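Local coordinates for chorismate synthase (Aquifex aeolicus, PDB 1Q1L), which catalyses the elimination of phosphate from 5-enolpyruvylshikimate-3-phosphate to give chorismate, using reduced FMN as its cofactor, at residues R7-L12 with A374-L379; E38-E43 with D62-L67; H42-R47 with A144-G149; F166-G171 with G228-V233; Q264-V269 with V319-K324. All blocks are in the same frame, centred on the assembly; numbering follows the deposited sequence.

Contact 1: R7-L12 with A374-L379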
# COMPACT_ATOMS: atom_id res chain seq x y z
N ARG A 7 7.69 -1.38 3.10
CA ARG A 7 7.87 -1.34 1.65
C ARG A 7 7.96 -2.73 1.02
O ARG A 7 7.50 -2.94 -0.10
CB ARG A 7 9.15 -0.56 1.30
CG ARG A 7 9.31 0.81 1.94
CD ARG A 7 8.41 1.87 1.34
NE ARG A 7 7.06 1.84 1.89
CZ ARG A 7 6.10 2.70 1.56
NH1 ARG A 7 6.34 3.66 0.68
NH2 ARG A 7 4.90 2.60 2.13
N TYR A 8 8.57 -3.67 1.73
CA TYR A 8 8.76 -5.03 1.22
C TYR A 8 8.02 -6.12 2.00
O TYR A 8 7.27 -6.91 1.41
CB TYR A 8 10.25 -5.35 1.20
CG TYR A 8 10.60 -6.61 0.45
CD1 TYR A 8 10.90 -6.57 -0.91
CD2 TYR A 8 10.63 -7.85 1.10
CE1 TYR A 8 11.23 -7.73 -1.61
CE2 TYR A 8 10.96 -9.01 0.41
CZ TYR A 8 11.27 -8.95 -0.94
OH TYR A 8 11.61 -10.10 -1.61
N LEU A 9 8.24 -6.18 3.31
CA LEU A 9 7.58 -7.18 4.14
C LEU A 9 6.14 -6.78 4.38
O LEU A 9 5.76 -5.62 4.19
CB LEU A 9 8.28 -7.30 5.49
CG LEU A 9 9.70 -7.85 5.53
CD1 LEU A 9 10.22 -7.75 6.96
CD2 LEU A 9 9.73 -9.30 5.03
N ARG A 10 5.33 -7.76 4.79
CA ARG A 10 3.92 -7.52 5.07
C ARG A 10 3.57 -8.42 6.24
O ARG A 10 4.03 -9.56 6.31
CB ARG A 10 3.03 -7.92 3.89
CG ARG A 10 3.59 -7.63 2.51
CD ARG A 10 2.86 -8.46 1.45
NE ARG A 10 1.53 -7.95 1.16
CZ ARG A 10 0.69 -8.49 0.28
NH1 ARG A 10 1.04 -9.57 -0.41
NH2 ARG A 10 -0.49 -7.93 0.06
N PHE A 11 2.77 -7.92 7.16
CA PHE A 11 2.35 -8.75 8.26
C PHE A 11 1.10 -8.18 8.90
O PHE A 11 0.81 -7.00 8.79
CB PHE A 11 3.50 -8.93 9.28
CG PHE A 11 3.68 -7.78 10.25
CD1 PHE A 11 2.92 -7.70 11.41
CD2 PHE A 11 4.65 -6.80 10.01
CE1 PHE A 11 3.13 -6.67 12.33
CE2 PHE A 11 4.86 -5.77 10.93
CZ PHE A 11 4.10 -5.70 12.09
N LEU A 12 0.34 -9.06 9.53
CA LEU A 12 -0.87 -8.67 10.23
C LEU A 12 -0.88 -9.46 11.52
O LEU A 12 -0.37 -10.59 11.55
CB LEU A 12 -2.12 -9.01 9.42
CG LEU A 12 -2.41 -8.15 8.20
CD1 LEU A 12 -3.62 -8.72 7.46
CD2 LEU A 12 -2.66 -6.70 8.64
N ALA A 374 13.65 -2.69 5.22
CA ALA A 374 14.52 -1.79 4.46
C ALA A 374 15.66 -2.52 3.77
O ALA A 374 16.12 -2.10 2.72
CB ALA A 374 15.08 -0.71 5.38
N LEU A 375 16.14 -3.61 4.38
CA LEU A 375 17.22 -4.36 3.77
C LEU A 375 16.69 -5.12 2.56
O LEU A 375 17.32 -5.12 1.50
CB LEU A 375 17.84 -5.32 4.79
CG LEU A 375 19.11 -6.03 4.31
CD1 LEU A 375 20.15 -5.00 3.88
CD2 LEU A 375 19.66 -6.90 5.43
N LEU A 376 15.53 -5.73 2.70
CA LEU A 376 14.93 -6.47 1.60
C LEU A 376 14.55 -5.54 0.46
O LEU A 376 14.61 -5.92 -0.71
CB LEU A 376 13.70 -7.25 2.08
CG LEU A 376 14.05 -8.50 2.90
CD1 LEU A 376 12.80 -9.02 3.61
CD2 LEU A 376 14.64 -9.56 1.96
N GLU A 377 14.16 -4.31 0.80
CA GLU A 377 13.79 -3.29 -0.18
C GLU A 377 14.99 -2.95 -1.06
O GLU A 377 14.86 -2.75 -2.27
CB GLU A 377 13.33 -2.02 0.54
CG GLU A 377 12.98 -0.85 -0.36
CD GLU A 377 12.71 0.44 0.42
OE1 GLU A 377 12.20 1.41 -0.18
OE2 GLU A 377 13.02 0.49 1.64
N LYS A 378 16.16 -2.89 -0.44
CA LYS A 378 17.40 -2.58 -1.14
C LYS A 378 17.94 -3.77 -1.94
O LYS A 378 18.35 -3.62 -3.09
CB LYS A 378 18.46 -2.13 -0.13
CG LYS A 378 19.85 -1.93 -0.70
CD LYS A 378 19.90 -0.79 -1.70
CE LYS A 378 21.32 -0.53 -2.17
NZ LYS A 378 21.42 0.58 -3.16
N LEU A 379 17.92 -4.94 -1.32
CA LEU A 379 18.43 -6.16 -1.93
C LEU A 379 17.48 -6.96 -2.82
O LEU A 379 17.90 -7.49 -3.84
CB LEU A 379 18.98 -7.07 -0.83
CG LEU A 379 20.45 -6.95 -0.39
CD1 LEU A 379 20.97 -5.54 -0.57
CD2 LEU A 379 20.56 -7.41 1.05
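The carboxylate of Glu377, salt-bridged through OE1 to Arg250 and through OE2 to Arg255, lies against the aliphatic part of Arg7, whose CG is 3.6 Å from Glu377 OE1. Within the beta-alpha-beta sandwich of chorismate synthase, this contact lays the N-terminal segment leading into strand 10-14 on the last turns of helix 356-379. The Arg7 and Glu377 side chains lie alongside each other, heading in the same direction. Arg7 is poorly ordered; as modelled, its chain bends at chi2 and chi3, and Arg7 NE stays 5.6 Å from Glu377 OE1. Next along the chain, Tyr8 has its CG anti to the backbone N (chi1 -169°), and Leu376 CB sits over one face of the ring in a CH-pi contact, 3.7 Å from the centroid of the Tyr8 ring. The approach is displaced toward the rim, with Leu376 CB 3.3 Å from Tyr8 CD2. Beyond the helix end, Tyr8 OH is hydrogen-bonded to Gly381 O, while the carboxylate of Asp373 takes the backbone N-H groups of Arg7, Tyr8 and Leu9. The apolar end is tight: Leu9 and Leu376 meet nearly perpendicular to each other, bringing Leu9 CD2 to 3.4 Å from Leu376 CD1.

Contact 2: E38-E43 with D62-L67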
# COMPACT_ATOMS: atom_id res chain seq x y z
N GLU A 38 11.87 -22.11 19.04
CA GLU A 38 12.68 -21.72 20.19
C GLU A 38 13.23 -20.30 20.05
O GLU A 38 13.25 -19.54 21.01
CB GLU A 38 13.84 -22.71 20.40
CG GLU A 38 14.90 -22.25 21.41
CD GLU A 38 14.31 -21.65 22.68
OE1 GLU A 38 13.35 -22.23 23.24
OE2 GLU A 38 14.81 -20.60 23.13
N GLU A 39 13.68 -19.95 18.85
CA GLU A 39 14.20 -18.61 18.60
C GLU A 39 13.10 -17.59 18.85
O GLU A 39 13.33 -16.52 19.41
CB GLU A 39 14.69 -18.49 17.16
CG GLU A 39 15.99 -19.23 16.88
CD GLU A 39 16.28 -19.37 15.40
OE1 GLU A 39 17.47 -19.24 15.02
OE2 GLU A 39 15.33 -19.62 14.62
N ILE A 40 11.88 -17.93 18.43
CA ILE A 40 10.75 -17.04 18.61
C ILE A 40 10.38 -17.00 20.09
O ILE A 40 10.19 -15.92 20.66
CB ILE A 40 9.54 -17.50 17.78
CG1 ILE A 40 9.90 -17.45 16.29
CG2 ILE A 40 8.33 -16.61 18.08
CD1 ILE A 40 8.77 -17.86 15.35
N ASN A 41 10.29 -18.17 20.71
CA ASN A 41 9.94 -18.26 22.12
C ASN A 41 10.94 -17.49 22.98
O ASN A 41 10.56 -16.86 23.97
CB ASN A 41 9.88 -19.72 22.56
CG ASN A 41 8.80 -20.50 21.83
OD1 ASN A 41 7.77 -19.95 21.43
ND2 ASN A 41 9.01 -21.80 21.68
N HIS A 42 12.22 -17.54 22.62
CA HIS A 42 13.22 -16.83 23.40
C HIS A 42 12.86 -15.35 23.52
O HIS A 42 12.98 -14.76 24.59
CB HIS A 42 14.60 -16.95 22.78
CG HIS A 42 15.68 -16.33 23.61
ND1 HIS A 42 16.80 -15.75 23.06
CD2 HIS A 42 15.80 -16.19 24.95
CE1 HIS A 42 17.57 -15.28 24.03
NE2 HIS A 42 16.98 -15.53 25.19
N GLU A 43 12.43 -14.74 22.42
CA GLU A 43 12.06 -13.32 22.44
C GLU A 43 10.78 -13.11 23.25
O GLU A 43 10.66 -12.13 23.99
CB GLU A 43 11.88 -12.78 21.02
CG GLU A 43 13.16 -12.71 20.20
CD GLU A 43 14.24 -11.86 20.84
OE1 GLU A 43 13.91 -10.81 21.43
OE2 GLU A 43 15.43 -12.23 20.75
N ASP A 62 5.07 -17.63 27.58
CA ASP A 62 4.50 -17.46 26.25
C ASP A 62 5.26 -18.30 25.25
O ASP A 62 6.49 -18.35 25.27
CB ASP A 62 4.57 -15.99 25.80
CG ASP A 62 3.37 -15.19 26.26
OD1 ASP A 62 2.23 -15.64 26.03
OD2 ASP A 62 3.57 -14.10 26.83
N THR A 63 4.52 -18.98 24.38
CA THR A 63 5.13 -19.81 23.36
C THR A 63 4.37 -19.63 22.06
O THR A 63 3.15 -19.44 22.05
CB THR A 63 5.10 -21.30 23.75
OG1 THR A 63 3.79 -21.65 24.19
CG2 THR A 63 6.11 -21.58 24.86
N ALA A 64 5.10 -19.67 20.96
CA ALA A 64 4.49 -19.52 19.65
C ALA A 64 4.57 -20.84 18.90
O ALA A 64 5.55 -21.57 19.00
CB ALA A 64 5.21 -18.44 18.87
N GLU A 65 3.50 -21.15 18.18
CA GLU A 65 3.48 -22.36 17.38
C GLU A 65 3.52 -21.91 15.93
O GLU A 65 2.76 -21.03 15.54
CB GLU A 65 2.21 -23.18 17.64
CG GLU A 65 1.92 -24.19 16.53
CD GLU A 65 0.85 -25.21 16.88
OE1 GLU A 65 -0.19 -24.83 17.47
OE2 GLU A 65 1.04 -26.39 16.55
N ILE A 66 4.43 -22.48 15.15
CA ILE A 66 4.51 -22.12 13.74
C ILE A 66 3.47 -22.94 13.01
O ILE A 66 3.48 -24.17 13.07
CB ILE A 66 5.91 -22.41 13.17
CG1 ILE A 66 6.95 -21.52 13.86
CG2 ILE A 66 5.91 -22.18 11.66
CD1 ILE A 66 8.37 -21.69 13.35
N LEU A 67 2.55 -22.26 12.32
CA LEU A 67 1.48 -22.93 11.59
C LEU A 67 1.76 -23.14 10.11
O LEU A 67 1.05 -23.90 9.44
CB LEU A 67 0.18 -22.13 11.74
CG LEU A 67 -0.31 -21.84 13.16
CD1 LEU A 67 -1.51 -20.91 13.09
CD2 LEU A 67 -0.67 -23.14 13.88
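Helix segment 38-43 and strand segment 64-67 run 144° apart in N-to-C direction, their axes approaching to 8.4 Å and the CA atoms of Asn41 and Thr63 to 5.2 Å. This is helix-on-sheet packing: the helix packs on an antiparallel four-stranded sheet at one of its outermost strands within the chain, and Ile40 and Ile66 both touch Leu82 of the neighbouring strand 80-85. The polar link is made by Asn41. Its CG stands beside the backbone N and anti to the carbonyl carbon (chi1 -62°), and OD1 accepts Ala64 N at 2.7 Å in a nearly straight bond (N-H...O 170°), with the donor close to the amide plane. The helix side chain thus holds the backbone N-H of Ala64. The same Asn41 OD1 lies 3.3 Å from Thr63 CA, while Thr63 OG1 turns to Arg87. Asp62, which forms a salt bridge with Arg140, lies close to Arg47, a predicted NADP-binding residue, although that ion pair is long and weak. At the neighbouring Ile40 the contact becomes apolar: Ile40 CG2 meets Ala64 CB at 3.7 Å, and Ile40 CD1 reaches Ile66 CD1 more loosely at 4.3 Å.

Contact 3: H42-R47 with A144-G149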
# COMPACT_ATOMS: atom_id res chain seq x y z
N HIS A 42 12.22 -17.54 22.62
CA HIS A 42 13.22 -16.83 23.40
C HIS A 42 12.86 -15.35 23.52
O HIS A 42 12.98 -14.76 24.59
CB HIS A 42 14.60 -16.95 22.78
CG HIS A 42 15.68 -16.33 23.61
ND1 HIS A 42 16.80 -15.75 23.06
CD2 HIS A 42 15.80 -16.19 24.95
CE1 HIS A 42 17.57 -15.28 24.03
NE2 HIS A 42 16.98 -15.53 25.19
N GLU A 43 12.43 -14.74 22.42
CA GLU A 43 12.06 -13.32 22.44
C GLU A 43 10.78 -13.11 23.25
O GLU A 43 10.66 -12.13 23.99
CB GLU A 43 11.88 -12.78 21.02
CG GLU A 43 13.16 -12.71 20.20
CD GLU A 43 14.24 -11.86 20.84
OE1 GLU A 43 13.91 -10.81 21.43
OE2 GLU A 43 15.43 -12.23 20.75
N LEU A 44 9.83 -14.03 23.12
CA LEU A 44 8.59 -13.91 23.86
C LEU A 44 8.87 -13.96 25.36
O LEU A 44 8.22 -13.28 26.15
CB LEU A 44 7.62 -15.03 23.47
CG LEU A 44 7.10 -14.95 22.03
CD1 LEU A 44 6.17 -16.12 21.74
CD2 LEU A 44 6.37 -13.62 21.83
N ARG A 45 9.87 -14.75 25.75
CA ARG A 45 10.24 -14.88 27.16
C ARG A 45 10.87 -13.59 27.71
O ARG A 45 10.63 -13.22 28.86
CB ARG A 45 11.20 -16.06 27.36
CG ARG A 45 10.53 -17.42 27.22
CD ARG A 45 11.36 -18.52 27.87
NE ARG A 45 12.66 -18.71 27.22
CZ ARG A 45 12.85 -19.38 26.09
NH1 ARG A 45 11.82 -19.95 25.47
NH2 ARG A 45 14.07 -19.47 25.57
N ARG A 46 11.66 -12.91 26.89
CA ARG A 46 12.29 -11.67 27.32
C ARG A 46 11.24 -10.60 27.57
O ARG A 46 11.35 -9.83 28.52
CB ARG A 46 13.29 -11.18 26.27
CG ARG A 46 14.49 -12.10 26.06
CD ARG A 46 15.40 -11.57 24.97
NE ARG A 46 15.96 -10.26 25.32
CZ ARG A 46 15.98 -9.21 24.51
NH1 ARG A 46 15.46 -9.30 23.29
NH2 ARG A 46 16.52 -8.06 24.91
N ARG A 47 10.21 -10.55 26.72
CA ARG A 47 9.15 -9.56 26.90
C ARG A 47 8.36 -9.84 28.18
O ARG A 47 8.03 -8.91 28.92
CB ARG A 47 8.18 -9.57 25.71
CG ARG A 47 7.19 -8.40 25.73
CD ARG A 47 6.05 -8.60 24.74
NE ARG A 47 5.12 -9.62 25.21
CZ ARG A 47 3.99 -9.37 25.87
NH1 ARG A 47 3.63 -8.12 26.14
NH2 ARG A 47 3.24 -10.37 26.29
N ALA A 144 2.61 -10.37 19.86
CA ALA A 144 2.58 -10.81 18.47
C ALA A 144 3.63 -10.02 17.70
O ALA A 144 4.26 -10.54 16.78
CB ALA A 144 1.19 -10.58 17.87
N ARG A 145 3.82 -8.75 18.08
CA ARG A 145 4.81 -7.92 17.41
C ARG A 145 6.20 -8.48 17.65
O ARG A 145 7.06 -8.45 16.77
CB ARG A 145 4.77 -6.48 17.93
CG ARG A 145 3.49 -5.72 17.68
CD ARG A 145 3.78 -4.24 17.84
NE ARG A 145 2.60 -3.43 18.08
CZ ARG A 145 2.60 -2.10 18.06
NH1 ARG A 145 3.73 -1.45 17.81
NH2 ARG A 145 1.48 -1.43 18.29
N VAL A 146 6.43 -8.97 18.87
CA VAL A 146 7.73 -9.53 19.22
C VAL A 146 7.99 -10.82 18.45
O VAL A 146 9.12 -11.10 18.06
CB VAL A 146 7.82 -9.77 20.75
CG1 VAL A 146 9.07 -10.58 21.09
CG2 VAL A 146 7.87 -8.43 21.48
N ALA A 147 6.94 -11.60 18.21
CA ALA A 147 7.09 -12.86 17.46
C ALA A 147 7.49 -12.57 16.01
O ALA A 147 8.38 -13.21 15.45
CB ALA A 147 5.78 -13.66 17.51
N VAL A 148 6.81 -11.61 15.39
CA VAL A 148 7.13 -11.24 14.01
C VAL A 148 8.55 -10.69 13.99
O VAL A 148 9.34 -10.99 13.09
CB VAL A 148 6.15 -10.16 13.47
CG1 VAL A 148 6.69 -9.57 12.16
CG2 VAL A 148 4.77 -10.79 13.23
N GLY A 149 8.87 -9.88 15.00
CA GLY A 149 10.20 -9.30 15.10
C GLY A 149 11.29 -10.34 15.31
O GLY A 149 12.41 -10.18 14.82
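Val146 packs against Glu43, Leu44 and Arg47, joining helices 37-48 and 142-157 in a buried, roughly antiparallel helix pair. The axes of 42-47 and 144-149 approach to 9.0 Å at 143°, and the closest CA atoms, those of Leu44 and Val146, are 6.4 Å apart. Apolar side chains make the first group of contacts. Val146 CG1, anti to its own backbone N (chi1 170°), lies 4.1 Å from Leu44 CD2. The two side chains run past one another, pointing in opposite senses, and Leu44 CD2 goes on to Ala147 CB at 4.4 Å.

A second group uses the hydrocarbon parts of charged residues, and here the two methyls of Val146 divide the work. Val146 CG1 touches Glu43 CB at 3.6 Å, whereas Val146 CG2 meets Arg47 CD at 3.7 Å, touching the aliphatic part of a residue predicted to bind NADP.

Charge pairing runs both along the helix and across: Glu43 OE1 is salt-bridged to Arg46 of its own helix and to Lys153, further along helix 142-157. Arg46 is also salt-bridged to Glu198 and Glu364. In the pair within the helix, Arg46 NH1 donates to the syn lone pair of Glu43 OE1 at 2.9 Å, with the oxygen only 5° out of the guanidinium plane.

Contact 4: F166-G171 with G228-V233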
# COMPACT_ATOMS: atom_id res chain seq x y z
N PHE A 166 18.50 -1.42 26.06
CA PHE A 166 18.69 -1.37 27.50
C PHE A 166 17.98 -0.14 28.05
O PHE A 166 17.85 0.87 27.35
CB PHE A 166 20.18 -1.34 27.85
CG PHE A 166 20.97 -0.34 27.05
CD1 PHE A 166 20.95 1.01 27.38
CD2 PHE A 166 21.71 -0.75 25.94
CE1 PHE A 166 21.65 1.94 26.60
CE2 PHE A 166 22.41 0.16 25.17
CZ PHE A 166 22.38 1.51 25.50
N VAL A 167 17.51 -0.24 29.29
CA VAL A 167 16.81 0.87 29.93
C VAL A 167 17.81 1.90 30.44
O VAL A 167 18.86 1.55 30.97
CB VAL A 167 15.96 0.35 31.10
CG1 VAL A 167 15.25 1.51 31.79
CG2 VAL A 167 14.95 -0.67 30.60
N VAL A 168 17.48 3.18 30.28
CA VAL A 168 18.36 4.25 30.74
C VAL A 168 17.75 5.09 31.85
O VAL A 168 18.43 5.90 32.48
CB VAL A 168 18.76 5.18 29.57
CG1 VAL A 168 19.48 4.38 28.50
CG2 VAL A 168 17.53 5.85 29.00
N SER A 169 16.46 4.89 32.10
CA SER A 169 15.77 5.63 33.16
C SER A 169 14.40 5.05 33.46
O SER A 169 13.70 4.59 32.57
CB SER A 169 15.61 7.11 32.76
OG SER A 169 14.70 7.25 31.69
N ILE A 170 14.06 5.04 34.75
CA ILE A 170 12.76 4.55 35.22
C ILE A 170 12.32 5.60 36.22
O ILE A 170 12.97 5.80 37.25
CB ILE A 170 12.88 3.20 35.96
CG1 ILE A 170 13.33 2.11 35.00
CG2 ILE A 170 11.53 2.83 36.57
CD1 ILE A 170 13.44 0.74 35.64
N GLY A 171 11.21 6.27 35.93
CA GLY A 171 10.74 7.30 36.83
C GLY A 171 11.75 8.43 36.81
O GLY A 171 12.31 8.74 35.76
N GLY A 228 7.10 5.61 34.48
CA GLY A 228 7.36 5.55 33.06
C GLY A 228 8.83 5.25 32.91
O GLY A 228 9.49 4.88 33.88
N GLY A 229 9.37 5.40 31.70
CA GLY A 229 10.78 5.12 31.51
C GLY A 229 11.29 5.43 30.12
O GLY A 229 10.52 5.74 29.21
N VAL A 230 12.60 5.35 29.96
CA VAL A 230 13.23 5.61 28.69
C VAL A 230 14.24 4.52 28.39
O VAL A 230 14.97 4.08 29.29
CB VAL A 230 13.97 6.97 28.70
CG1 VAL A 230 14.71 7.17 27.39
CG2 VAL A 230 12.97 8.10 28.93
N PHE A 231 14.27 4.06 27.15
CA PHE A 231 15.24 3.05 26.77
C PHE A 231 15.85 3.40 25.42
O PHE A 231 15.32 4.23 24.68
CB PHE A 231 14.62 1.65 26.71
CG PHE A 231 13.46 1.53 25.79
CD1 PHE A 231 12.17 1.81 26.23
CD2 PHE A 231 13.64 1.14 24.47
CE1 PHE A 231 11.08 1.69 25.37
CE2 PHE A 231 12.55 1.02 23.60
CZ PHE A 231 11.27 1.29 24.05
N GLU A 232 16.98 2.78 25.12
CA GLU A 232 17.65 3.03 23.85
C GLU A 232 17.74 1.70 23.12
O GLU A 232 18.04 0.66 23.72
CB GLU A 232 19.04 3.63 24.09
CG GLU A 232 19.00 4.85 25.02
CD GLU A 232 20.34 5.54 25.21
OE1 GLU A 232 21.38 4.85 25.23
OE2 GLU A 232 20.35 6.78 25.38
N VAL A 233 17.43 1.73 21.83
CA VAL A 233 17.48 0.53 21.01
C VAL A 233 18.52 0.79 19.95
O VAL A 233 18.59 1.89 19.41
CB VAL A 233 16.12 0.27 20.30
CG1 VAL A 233 16.14 -1.10 19.62
CG2 VAL A 233 15.00 0.36 21.30
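Glu232 brings its carboxylate to the rim of the Phe166 ring: OE1 lies near the ring plane, 3.2 Å from Phe166 CE1, and the ring and carboxylate planes are turned 59° apart. With Phe166 CG between its backbone N and carbonyl carbon (chi1 48°), the ring presents its CE1-CZ edge to Glu232. Val168 stands roughly perpendicular to Glu232, its CG1 set against Glu232 CG at 3.5 Å, and turns its other methyl to Val230, with Val168 CG2 3.5 Å from Val230 CG1. The acid is well satisfied in this buried place, OE1 by the hydroxyl of Tyr183 and OE2 by salt bridges to Arg320 and Lys181. Val168 is part of a classic beta bulge in the antiparallel pairing of strands 162-170 and 229-236, inside a five-stranded sheet. Val168 and Ser169 both face Val230, and Val230 O accepts two N-H groups: Val168 N at 2.8 Å and Ser169 N at 3.3 Å. In return Val230 N donates to Ser169 O at 2.9 Å, and the Ser169 side chain falls on the same sheet face as Phe166, Val230 and Glu232. On the opposite face, Val167, Ile170 and Phe231 point away from this group, and Ile170 and Phe231 pack on helix 356-379. Where strand 162-170 ends and strand 229-236 begins, close to Pro325 of the predicted FMN site, Gly171 N donates to Gly228 O at 3.0 Å, the donor 45° out of the carbonyl plane.

Contact 5: Q264-V269 with V319-K324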
# COMPACT_ATOMS: atom_id res chain seq x y z
N GLN A 264 2.46 0.83 22.40
CA GLN A 264 1.61 1.37 23.45
C GLN A 264 2.42 2.13 24.50
O GLN A 264 3.50 1.69 24.88
CB GLN A 264 0.83 0.25 24.13
CG GLN A 264 0.11 0.70 25.40
CD GLN A 264 -0.64 -0.43 26.08
OE1 GLN A 264 -1.19 -0.26 27.16
NE2 GLN A 264 -0.66 -1.60 25.44
N ALA A 265 1.88 3.27 24.94
CA ALA A 265 2.51 4.11 25.96
C ALA A 265 3.71 4.94 25.51
O ALA A 265 4.20 5.77 26.28
CB ALA A 265 2.90 3.26 27.18
N ILE A 266 4.18 4.73 24.29
CA ILE A 266 5.33 5.49 23.79
C ILE A 266 4.90 6.89 23.37
O ILE A 266 4.03 7.05 22.50
CB ILE A 266 6.01 4.80 22.60
CG1 ILE A 266 6.52 3.41 23.02
CG2 ILE A 266 7.17 5.64 22.09
CD1 ILE A 266 7.42 3.42 24.24
N LYS A 267 5.51 7.91 23.97
CA LYS A 267 5.15 9.28 23.65
C LYS A 267 6.29 10.10 23.04
O LYS A 267 6.09 11.25 22.65
CB LYS A 267 4.63 9.98 24.90
CG LYS A 267 3.21 9.55 25.29
CD LYS A 267 2.23 10.11 24.27
CE LYS A 267 0.80 9.75 24.58
NZ LYS A 267 -0.08 10.27 23.51
N GLY A 268 7.48 9.51 22.97
CA GLY A 268 8.59 10.25 22.40
C GLY A 268 9.62 9.35 21.75
O GLY A 268 9.82 8.21 22.17
N VAL A 269 10.25 9.86 20.70
CA VAL A 269 11.28 9.10 20.01
C VAL A 269 12.35 10.03 19.44
O VAL A 269 12.04 11.06 18.84
CB VAL A 269 10.67 8.27 18.86
CG1 VAL A 269 9.87 9.16 17.95
CG2 VAL A 269 11.78 7.59 18.07
N VAL A 319 18.27 4.62 18.64
CA VAL A 319 16.97 5.23 18.85
C VAL A 319 16.64 5.34 20.33
O VAL A 319 16.80 4.37 21.07
CB VAL A 319 15.87 4.39 18.16
CG1 VAL A 319 14.58 5.15 18.13
CG2 VAL A 319 16.32 4.02 16.76
N ARG A 320 16.17 6.51 20.75
CA ARG A 320 15.81 6.73 22.16
C ARG A 320 14.29 6.79 22.22
O ARG A 320 13.66 7.51 21.45
CB ARG A 320 16.44 8.04 22.65
CG ARG A 320 17.88 8.24 22.17
CD ARG A 320 18.61 9.31 22.99
NE ARG A 320 18.79 8.89 24.37
CZ ARG A 320 18.12 9.39 25.40
NH1 ARG A 320 17.22 10.35 25.22
NH2 ARG A 320 18.35 8.93 26.62
N VAL A 321 13.71 6.03 23.14
CA VAL A 321 12.26 5.92 23.25
C VAL A 321 11.72 6.21 24.64
O VAL A 321 12.20 5.66 25.63
CB VAL A 321 11.83 4.50 22.81
CG1 VAL A 321 10.32 4.42 22.70
CG2 VAL A 321 12.50 4.14 21.49
N ALA A 322 10.69 7.06 24.69
CA ALA A 322 10.08 7.45 25.96
C ALA A 322 8.71 6.82 26.18
O ALA A 322 7.81 6.95 25.34
CB ALA A 322 9.97 8.97 26.03
N MSE A 323 8.56 6.13 27.31
CA MSE A 323 7.29 5.49 27.65
C MSE A 323 6.65 6.20 28.84
O MSE A 323 7.27 6.34 29.89
CB MSE A 323 7.53 4.02 28.01
CG MSE A 323 6.24 3.27 28.28
SE MSE A 323 6.56 1.58 29.13
CE MSE A 323 6.47 2.21 30.97
N LYS A 324 5.41 6.64 28.68
CA LYS A 324 4.72 7.34 29.75
C LYS A 324 4.30 6.36 30.84
O LYS A 324 4.26 5.15 30.60
CB LYS A 324 3.48 8.06 29.22
CG LYS A 324 2.30 7.14 28.93
CD LYS A 324 1.08 7.95 28.48
CE LYS A 324 -0.22 7.16 28.63
NZ LYS A 324 -0.27 5.92 27.81
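Ile266 grips Val321 with two of its methyls, CG2 and CD1, each 3.4 Å from Val321 CG1, the side chains set nearly square to each other. Both residues belong to an antiparallel strand pair, 266-271 with 317-323, that carries a classic beta bulge: Lys267 and Gly268 both face Ala322. Lys267 N donates to Ala322 O at 2.8 Å, and Ala322 N returns a bond to Gly268 O at 2.9 Å. Ile266 CD1 also touches CB of Met323, a selenomethionine, on the sheet face that meets Met261 of helix 252-261. Ala265 CB adds to this tight part, 3.5 Å from Met323 CG. The other edge of strand 266-271 is taken by the fourth subunit, where Gly268 and Val269 pair with an antiparallel strand.

Only the two lysine side chains meet loosely, on a side that faces the fourth subunit. Lys267 CG and Lys324 CD are 4.2 Å apart. Lys267 NZ donates hydrogen bonds to Leu304 O and Thr307 O of the fourth subunit, whereas Lys324 is partly exposed. Gln264, Ala265 and Lys324 are predicted to bind FMN. The backbone joins two of them, Lys324 N donating to Ala265 O at 2.8 Å. The lysine chain bends at its end (chi4 -62°), placing Lys324 NZ 3.8 Å from Ala265 CA.

Contacts 3, 4 and 5 are buried, whereas contacts 1 and 2 are partly buried and bind the four-stranded sheet's outermost strands, or the chain leading to them, to helices. Contacts 2 and 3 share helix 37-48, which packs on both strand 64-68 and helix 142-157; that second helix meets contact 1 where Phe11 packs on Val148. Contacts 4 and 5 belong to the other sheet, where strands 229-236 and 317-323 are neighbours, linked through the backbones of Gly229 and Met323. Their chemistry is mainly backbone hydrogen bonding, with a bulge in each, while contacts 1 and 3 rely on side-chain packing and contact 2 adds one hydrogen bond from a backbone N-H to a side-chain amide oxygen.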